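Local structure of phosphoenolpyruvate-protein phosphotransferase (3CI6) at residues 36-50 / 128-142. The protein probably transfers the phosphoryl group of phosphoenolpyruvate to a histidine of a partner protein in a phosphotransferase system, this piece being its GAF domain. Sequence-based numbering, arbitrary orientation.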
ATOM      1  N   VAL B  36       6.571   5.087  11.280  1.00  6.89           N
ATOM      2  CA  VAL B  36       6.932   3.704  11.631  1.00  7.21           C
ATOM      3  C   VAL B  36       7.738   3.720  12.938  1.00  6.95           C
ATOM      4  O   VAL B  36       7.456   2.959  13.879  1.00  8.38           O
ATOM      5  CB  VAL B  36       7.705   2.989  10.534  1.00  7.29           C
ATOM      6  CG1 VAL B  36       8.356   1.691  11.070  1.00  8.48           C
ATOM      7  CG2 VAL B  36       6.730   2.667   9.348  1.00  7.93           C
ATOM      8  N   ALA B  37       8.721   4.602  13.064  1.00  5.90           N
ATOM      9  CA  ALA B  37       9.550   4.619  14.269  1.00  7.82           C
ATOM     10  C   ALA B  37       8.718   4.900  15.513  1.00  7.53           C
ATOM     11  O   ALA B  37       8.937   4.296  16.588  1.00  8.46           O
ATOM     12  CB  ALA B  37      10.642   5.657  14.140  1.00  6.65           C
ATOM     13  N   ASP B  38       7.748   5.807  15.386  1.00  8.21           N
ATOM     14  CA  ASP B  38       6.881   6.144  16.518  1.00  8.46           C
ATOM     15  C   ASP B  38       5.902   5.003  16.836  1.00  8.44           C
ATOM     16  O   ASP B  38       5.658   4.688  18.002  1.00 10.16           O
ATOM     17  CB  ASP B  38       6.118   7.426  16.227  1.00  9.00           C
ATOM     18  CG  ASP B  38       5.335   7.954  17.430  1.00 13.21           C
ATOM     19  OD1 ASP B  38       5.878   8.018  18.541  1.00 20.77           O
ATOM     20  OD2 ASP B  38       4.153   8.295  17.241  1.00 22.19           O
ATOM     21  N   ALA B  39       5.346   4.371  15.820  1.00  7.84           N
ATOM     22  CA  ALA B  39       4.340   3.334  16.033  1.00  8.14           C
ATOM     23  C   ALA B  39       4.925   2.085  16.647  1.00  8.17           C
ATOM     24  O   ALA B  39       4.254   1.386  17.406  1.00  8.91           O
ATOM     25  CB  ALA B  39       3.662   2.987  14.714  1.00  8.68           C
HETATM   26  N   MSE B  40       6.174   1.783  16.300  1.00  8.23           N
HETATM   27  CA  MSE B  40       6.870   0.617  16.824  1.00  7.79           C
HETATM   28  C   MSE B  40       7.780   0.914  18.026  1.00  6.71           C
HETATM   29  O   MSE B  40       8.189  -0.011  18.728  1.00  7.92           O
HETATM   30  CB  MSE B  40       7.782   0.010  15.739  1.00  7.86           C
HETATM   31  CG  MSE B  40       7.088  -0.402  14.493  1.00  7.91           C
HETATM   32 SE   MSE B  40       8.220  -1.386  13.230  0.80 12.74          SE
HETATM   33  CE  MSE B  40       8.629  -2.918  14.372  1.00 11.60           C
ATOM     34  N   LYS B  41       8.126   2.184  18.248  1.00  6.51           N
ATOM     35  CA  LYS B  41       9.102   2.578  19.257  1.00  7.16           C
ATOM     36  C   LYS B  41      10.445   1.860  19.036  1.00  6.54           C
ATOM     37  O   LYS B  41      10.933   1.106  19.881  1.00  8.20           O
ATOM     38  CB  LYS B  41       8.584   2.405  20.684  1.00  7.73           C
ATOM     39  CG  LYS B  41       7.318   3.227  20.963  1.00  9.09           C
ATOM     40  CD  LYS B  41       7.518   4.705  20.665  1.00 14.57           C
ATOM     41  CE  LYS B  41       6.492   5.584  21.362  1.00 18.07           C
ATOM     42  NZ  LYS B  41       5.243   5.726  20.573  1.00 21.64           N
ATOM     43  N   VAL B  42      11.013   2.123  17.870  1.00  6.44           N
ATOM     44  CA  VAL B  42      12.305   1.566  17.483  1.00  5.72           C
ATOM     45  C   VAL B  42      13.325   2.682  17.325  1.00  6.25           C
ATOM     46  O   VAL B  42      12.982   3.833  17.125  1.00  7.08           O
ATOM     47  CB  VAL B  42      12.202   0.693  16.222  1.00  6.19           C
ATOM     48  CG1 VAL B  42      11.343  -0.561  16.532  1.00  8.44           C
ATOM     49  CG2 VAL B  42      11.621   1.465  15.053  1.00  6.54           C
ATOM     50  N   ASP B  43      14.587   2.316  17.445  1.00  5.49           N
ATOM     51  CA  ASP B  43      15.666   3.299  17.411  1.00  6.00           C
ATOM     52  C   ASP B  43      15.833   3.924  16.039  1.00  6.20           C
ATOM     53  O   ASP B  43      16.069   5.128  15.937  1.00  7.07           O
ATOM     54  CB  ASP B  43      16.993   2.658  17.818  1.00  5.92           C
ATOM     55  CG  ASP B  43      17.016   2.239  19.259  1.00  7.98           C
ATOM     56  OD1 ASP B  43      16.437   2.971  20.105  1.00 11.87           O
ATOM     57  OD2 ASP B  43      17.650   1.182  19.567  1.00  9.48           O
ATOM     58  N   VAL B  44      15.753   3.098  14.996  1.00  4.28           N
ATOM     59  CA  VAL B  44      15.988   3.538  13.648  1.00  4.36           C
ATOM     60  C   VAL B  44      15.015   2.952  12.654  1.00  5.36           C
ATOM     61  O   VAL B  44      14.743   1.755  12.697  1.00  5.83           O
ATOM     62  CB  VAL B  44      17.425   3.173  13.174  1.00  4.42           C
ATOM     63  CG1 VAL B  44      17.645   3.525  11.695  1.00  6.14           C
ATOM     64  CG2 VAL B  44      18.470   3.805  14.092  1.00  7.06           C
ATOM     65  N   CYS B  45      14.473   3.788  11.773  1.00  5.91           N
ATOM     66  CA  CYS B  45      13.767   3.307  10.595  1.00  6.19           C
ATOM     67  C   CYS B  45      14.263   4.099   9.399  1.00  5.68           C
ATOM     68  O   CYS B  45      14.219   5.319   9.420  1.00  6.64           O
ATOM     69  CB  CYS B  45      12.290   3.490  10.765  1.00  6.61           C
ATOM     70  SG  CYS B  45      11.345   2.917   9.285  1.00  7.90           S
ATOM     71  N   SER B  46      14.735   3.390   8.391  1.00  5.58           N
ATOM     72  CA  SER B  46      15.279   4.016   7.197  1.00  6.11           C
ATOM     73  C   SER B  46      14.731   3.365   5.959  1.00  6.13           C
ATOM     74  O   SER B  46      14.368   2.194   5.971  1.00  7.02           O
ATOM     75  CB  SER B  46      16.787   3.855   7.161  1.00  7.52           C
ATOM     76  OG  SER B  46      17.425   4.278   8.343  1.00  6.60           O
ATOM     77  N   ILE B  47      14.771   4.105   4.855  0.70  6.21           N
ATOM     78  CA  ILE B  47      14.374   3.537   3.579  0.70  6.71           C
ATOM     79  C   ILE B  47      15.447   3.814   2.545  0.70  6.11           C
ATOM     80  O   ILE B  47      15.981   4.931   2.432  0.70  5.83           O
ATOM     81  CB  ILE B  47      12.999   4.039   3.117  0.70  7.26           C
ATOM     82  CG1 ILE B  47      12.551   3.325   1.840  0.70  9.62           C
ATOM     83  CG2 ILE B  47      12.996   5.548   2.966  0.70  9.49           C
ATOM     84  CD1 ILE B  47      12.473   1.893   1.960  0.70 13.30           C
ATOM     85  N   TYR B  48      15.841   2.740   1.880  1.00  5.62           N
ATOM     86  CA  TYR B  48      16.827   2.777   0.810  1.00  5.47           C
ATOM     87  C   TYR B  48      16.090   2.498  -0.477  1.00  6.63           C
ATOM     88  O   TYR B  48      15.403   1.462  -0.623  1.00  7.57           O
ATOM     89  CB  TYR B  48      17.917   1.684   1.054  1.00  7.35           C
ATOM     90  CG  TYR B  48      18.736   1.889   2.276  1.00  8.37           C
ATOM     91  CD1 TYR B  48      18.267   1.421   3.484  1.00  9.53           C
ATOM     92  CD2 TYR B  48      19.972   2.544   2.258  1.00 11.38           C
ATOM     93  CE1 TYR B  48      18.971   1.599   4.657  1.00 11.24           C
ATOM     94  CE2 TYR B  48      20.661   2.721   3.440  1.00 11.52           C
ATOM     95  CZ  TYR B  48      20.145   2.243   4.621  1.00 12.09           C
ATOM     96  OH  TYR B  48      20.800   2.405   5.862  1.00 15.42           O
ATOM     97  N   LEU B  49      16.247   3.353  -1.474  1.00  5.30           N
ATOM     98  CA  LEU B  49      15.586   3.128  -2.752  1.00  5.67           C
ATOM     99  C   LEU B  49      16.577   2.664  -3.794  1.00  6.57           C
ATOM    100  O   LEU B  49      17.741   3.112  -3.827  1.00  6.23           O
ATOM    101  CB  LEU B  49      14.883   4.391  -3.270  1.00  6.75           C
ATOM    102  CG  LEU B  49      13.697   4.856  -2.428  1.00  9.35           C
ATOM    103  CD1 LEU B  49      12.984   5.951  -3.231  1.00 11.71           C
ATOM    104  CD2 LEU B  49      12.782   3.678  -2.068  1.00 11.89           C
ATOM    105  N   LEU B  50      16.174   1.726  -4.625  0.60  7.42           N
ATOM    106  CA  LEU B  50      17.033   1.266  -5.701  0.60  8.72           C
ATOM    107  C   LEU B  50      17.126   2.363  -6.773  0.60  8.05           C
ATOM    108  O   LEU B  50      16.117   2.726  -7.369  0.60  8.96           O
ATOM    109  CB  LEU B  50      16.495  -0.072  -6.244  0.60  8.49           C
ATOM    110  CG  LEU B  50      17.515  -1.023  -6.885  0.60  8.91           C
ATOM    111  CD1 LEU B  50      16.892  -2.386  -7.222  0.60 13.27           C
ATOM    112  CD2 LEU B  50      18.112  -0.330  -8.110  0.60 10.31           C
ATOM    113  N   VAL B 128      12.018  -5.011  -7.448  1.00  7.43           N
ATOM    114  CA  VAL B 128      12.427  -4.401  -6.187  1.00  6.90           C
ATOM    115  C   VAL B 128      12.659  -2.911  -6.369  1.00  6.75           C
ATOM    116  O   VAL B 128      13.440  -2.505  -7.233  1.00  9.28           O
ATOM    117  CB  VAL B 128      13.720  -5.036  -5.656  1.00  8.42           C
ATOM    118  CG1 VAL B 128      14.221  -4.236  -4.485  1.00  9.90           C
ATOM    119  CG2 VAL B 128      13.429  -6.452  -5.232  1.00 13.63           C
HETATM  120  N   MSE B 129      11.882  -2.123  -5.648  1.00  5.17           N
HETATM  121  CA  MSE B 129      11.970  -0.689  -5.672  1.00  5.81           C
HETATM  122  C   MSE B 129      12.882  -0.165  -4.563  1.00  4.74           C
HETATM  123  O   MSE B 129      13.360   0.957  -4.630  1.00  3.76           O
HETATM  124  CB  MSE B 129      10.593  -0.039  -5.473  1.00  7.35           C
HETATM  125  CG  MSE B 129       9.479  -0.345  -6.477  1.00  7.91           C
HETATM  126 SE   MSE B 129       9.775   0.566  -8.118  1.00 20.65          SE
HETATM  127  CE  MSE B 129      10.425  -0.904  -8.704  1.00  2.10           C
ATOM    128  N   GLY B 130      13.103  -0.967  -3.520  1.00  4.88           N
ATOM    129  CA  GLY B 130      13.849  -0.474  -2.336  1.00  4.77           C
ATOM    130  C   GLY B 130      13.725  -1.452  -1.196  1.00  4.45           C
ATOM    131  O   GLY B 130      13.159  -2.524  -1.362  1.00  5.16           O
ATOM    132  N   VAL B 131      14.296  -1.067  -0.069  1.00  4.25           N
ATOM    133  CA  VAL B 131      14.298  -1.865   1.144  1.00  4.46           C
ATOM    134  C   VAL B 131      14.071  -0.934   2.316  1.00  5.31           C
ATOM    135  O   VAL B 131      14.730   0.065   2.468  1.00  5.28           O
ATOM    136  CB  VAL B 131      15.629  -2.623   1.322  1.00  4.69           C
ATOM    137  CG1 VAL B 131      15.604  -3.359   2.674  1.00  5.89           C
ATOM    138  CG2 VAL B 131      15.887  -3.568   0.136  1.00  5.65           C
ATOM    139  N   LEU B 132      13.112  -1.305   3.157  1.00  5.66           N
ATOM    140  CA  LEU B 132      12.874  -0.627   4.419  1.00  6.76           C
ATOM    141  C   LEU B 132      13.619  -1.358   5.520  1.00  6.95           C
ATOM    142  O   LEU B 132      13.581  -2.592   5.589  1.00  8.69           O
ATOM    143  CB  LEU B 132      11.387  -0.612   4.704  1.00  7.01           C
ATOM    144  CG  LEU B 132      11.206  -0.010   6.074  1.00 11.79           C
ATOM    145  CD1 LEU B 132      10.798   1.346   5.931  1.00 13.88           C
ATOM    146  CD2 LEU B 132      10.441  -0.872   7.054  1.00 15.79           C
ATOM    147  N   VAL B 133      14.327  -0.603   6.362  1.00  6.36           N
ATOM    148  CA  VAL B 133      15.124  -1.185   7.426  1.00  7.44           C
ATOM    149  C   VAL B 133      14.702  -0.614   8.771  1.00  8.70           C
ATOM    150  O   VAL B 133      14.638   0.599   8.933  1.00  9.87           O
ATOM    151  CB  VAL B 133      16.596  -0.894   7.181  1.00  7.30           C
ATOM    152  CG1 VAL B 133      17.411  -1.335   8.361  1.00  9.33           C
ATOM    153  CG2 VAL B 133      17.075  -1.558   5.854  1.00  7.93           C
ATOM    154  N   VAL B 134      14.422  -1.482   9.732  1.00  6.70           N
ATOM    155  CA  VAL B 134      14.194  -1.134  11.125  1.00  7.19           C
ATOM    156  C   VAL B 134      15.354  -1.721  11.917  1.00  6.10           C
ATOM    157  O   VAL B 134      15.706  -2.909  11.762  1.00  6.06           O
ATOM    158  CB  VAL B 134      12.825  -1.657  11.593  1.00  7.93           C
ATOM    159  CG1 VAL B 134      12.745  -1.729  13.087  1.00  8.88           C
ATOM    160  CG2 VAL B 134      11.689  -0.813  11.003  1.00  7.91           C
ATOM    161  N   GLN B 135      16.007  -0.904  12.721  1.00  5.68           N
ATOM    162  CA  GLN B 135      17.149  -1.356  13.528  1.00  7.33           C
ATOM    163  C   GLN B 135      16.999  -0.901  14.962  1.00  6.94           C
ATOM    164  O   GLN B 135      16.422   0.151  15.228  1.00  6.20           O
ATOM    165  CB  GLN B 135      18.466  -0.811  12.995  1.00  7.39           C
ATOM    166  CG  GLN B 135      18.856  -1.434  11.668  1.00  9.07           C
ATOM    167  CD  GLN B 135      20.083  -0.760  11.095  1.00 10.57           C
ATOM    168  OE1 GLN B 135      20.056   0.430  10.731  1.00 13.19           O
ATOM    169  NE2 GLN B 135      21.195  -1.500  11.073  1.00 12.84           N
ATOM    170  N   ASN B 136      17.539  -1.682  15.884  1.00  8.25           N
ATOM    171  CA  ASN B 136      17.577  -1.321  17.279  1.00  8.31           C
ATOM    172  C   ASN B 136      18.931  -1.694  17.846  1.00  9.86           C
ATOM    173  O   ASN B 136      19.598  -2.620  17.368  1.00  9.59           O
ATOM    174  CB  ASN B 136      16.470  -2.027  18.029  1.00  8.83           C
ATOM    175  CG  ASN B 136      15.153  -1.575  17.576  1.00 12.57           C
ATOM    176  OD1 ASN B 136      14.648  -0.569  18.087  1.00 11.55           O
ATOM    177  ND2 ASN B 136      14.591  -2.266  16.577  1.00 15.40           N
ATOM    178  N   LYS B 137      19.324  -0.954  18.872  1.00 10.31           N
ATOM    179  CA  LYS B 137      20.625  -1.189  19.488  1.00 11.64           C
ATOM    180  C   LYS B 137      20.758  -2.604  20.055  1.00 11.98           C
ATOM    181  O   LYS B 137      21.728  -3.321  19.769  1.00 13.09           O
ATOM    182  CB  LYS B 137      20.868  -0.112  20.539  1.00 12.14           C
ATOM    183  CG  LYS B 137      21.156   1.226  19.924  1.00 12.53           C
ATOM    184  CD  LYS B 137      21.034   2.328  20.967  1.00 15.18           C
ATOM    185  CE  LYS B 137      21.210   3.683  20.347  1.00 18.31           C
ATOM    186  NZ  LYS B 137      21.339   4.700  21.434  1.00 21.80           N
ATOM    187  N   GLN B 138      19.768  -3.021  20.803  1.00 10.98           N
ATOM    188  CA  GLN B 138      19.761  -4.340  21.404  1.00 13.49           C
ATOM    189  C   GLN B 138      19.058  -5.341  20.522  1.00 11.99           C
ATOM    190  O   GLN B 138      18.225  -4.952  19.706  1.00 12.14           O
ATOM    191  CB  GLN B 138      19.011  -4.252  22.720  1.00 13.96           C
ATOM    192  CG  GLN B 138      19.721  -3.360  23.726  1.00 16.98           C
ATOM    193  CD  GLN B 138      18.782  -2.684  24.703  1.00 19.68           C
ATOM    194  OE1 GLN B 138      17.566  -2.596  24.471  1.00 30.09           O
ATOM    195  NE2 GLN B 138      19.348  -2.190  25.813  1.00 25.54           N
ATOM    196  N   PRO B 139      19.326  -6.636  20.719  1.00 11.10           N
ATOM    197  CA  PRO B 139      18.523  -7.652  20.040  1.00 10.15           C
ATOM    198  C   PRO B 139      17.038  -7.458  20.422  1.00  9.74           C
ATOM    199  O   PRO B 139      16.728  -7.145  21.573  1.00 10.46           O
ATOM    200  CB  PRO B 139      19.085  -8.972  20.588  1.00 10.78           C
ATOM    201  CG  PRO B 139      20.422  -8.654  21.103  1.00 10.62           C
ATOM    202  CD  PRO B 139      20.307  -7.253  21.636  1.00 11.11           C
ATOM    203  N   GLN B 140      16.138  -7.646  19.459  1.00  8.50           N
ATOM    204  CA  GLN B 140      14.685  -7.463  19.648  1.00  9.66           C
ATOM    205  C   GLN B 140      13.950  -8.506  18.812  1.00  8.98           C
ATOM    206  O   GLN B 140      14.251  -8.661  17.629  1.00  8.52           O
ATOM    207  CB  GLN B 140      14.205  -6.082  19.161  1.00  9.65           C
ATOM    208  CG  GLN B 140      14.852  -4.886  19.776  1.00 14.19           C
ATOM    209  CD  GLN B 140      14.328  -4.612  21.146  1.00 15.16           C
ATOM    210  OE1 GLN B 140      13.417  -3.805  21.313  1.00 19.25           O
ATOM    211  NE2 GLN B 140      14.831  -5.328  22.128  1.00 14.96           N
ATOM    212  N   ASP B 141      12.939  -9.129  19.385  1.00  9.18           N
ATOM    213  CA  ASP B 141      12.096 -10.106  18.713  1.00  9.60           C
ATOM    214  C   ASP B 141      10.850  -9.366  18.289  1.00  9.94           C
ATOM    215  O   ASP B 141      10.022  -8.974  19.131  1.00 11.90           O
ATOM    216  CB  ASP B 141      11.760 -11.270  19.663  1.00 10.37           C
ATOM    217  CG  ASP B 141      10.912 -12.346  19.007  1.00 14.54           C
ATOM    218  OD1 ASP B 141      10.371 -12.128  17.912  1.00 23.71           O
ATOM    219  OD2 ASP B 141      10.781 -13.441  19.614  1.00 21.29           O
ATOM    220  N   PHE B 142      10.739  -9.150  16.987  1.00  9.25           N
ATOM    221  CA  PHE B 142       9.566  -8.498  16.399  1.00  8.98           C
ATOM    222  C   PHE B 142       8.601  -9.507  15.823  1.00  9.41           C
ATOM    223  O   PHE B 142       9.011 -10.408  15.089  1.00  9.87           O
ATOM    224  CB  PHE B 142       9.968  -7.474  15.357  1.00 10.34           C
ATOM    225  CG  PHE B 142      10.591  -6.268  15.962  1.00 11.16           C
ATOM    226  CD1 PHE B 142       9.886  -5.476  16.840  1.00 11.47           C
ATOM    227  CD2 PHE B 142      11.884  -5.974  15.725  1.00 12.31           C
ATOM    228  CE1 PHE B 142      10.477  -4.408  17.446  1.00 12.87           C
ATOM    229  CE2 PHE B 142      12.499  -4.886  16.320  1.00 12.87           C
ATOM    230  CZ  PHE B 142      11.793  -4.105  17.185  1.00 11.40           C
TER
HETATM  231  O   HOH W   1      17.668  -0.782  21.576  1.00 35.48           O
HETATM  232  O   HOH W   2      18.962   2.050   8.714  1.00 21.22           O
HETATM  233  O   HOH W   3      13.502   3.040  -6.566  1.00 15.67           O
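Val134 packs CG2 against the sulfur of Cys45 (SG to CG2 4.1 Å) while its other methyl, CG1, meets both methyls of Val42 nearly at a right angle. This valine is the meeting point of the tight side of the contact, for selenomethionine Met40 and Val36 of helix 25-40 also come down on CG2. Met40 then bends at chi3 (62°), which carries CE over one face of the Phe142 ring, 4.1 Å from its centroid and offset toward the rim, a CH-pi contact. Farther along the same face of the sheet, Cys45 SG lies 3.7 Å from Leu132 CD1; helix 144-167 completes the cover, touching Val36, Met40 and Leu49.

Beneath these side chains strands 44-50 and 128-136 run antiparallel. Paired backbone bonds join Val44 with Gln135, Ser46 with Val133 and Tyr48 with Val131, and Leu50 N adds a bond to Met129 O, beside the classic bulge that Met129 and Gly130 form against Val122 of the next strand. On the opposite face the Tyr48 ring has Val131 O at its edge, and a water is hydrogen-bonded to Ser46 OG (2.7 Å, water O to OG) and donates to Gln135 OE1; Ser62 also bonds that serine hydroxyl.

More open to solvent is the end where the strands part, with Asp43 partly exposed and Lys137 exposed. Asn136 OD1 takes Asp43 N from above its carbonyl plane (3.0 Å), its ND2 being held by Ser116. In return Asp43 OD2 accepts Lys137 N at 2.8 Å, nearly straight at 170°, and a water that also reaches Gln138 N.

These are the two central strands of an antiparallel sheet in 3-2-1-6-5-4 order with helices packed on one face, the architecture characteristic of a GAF domain.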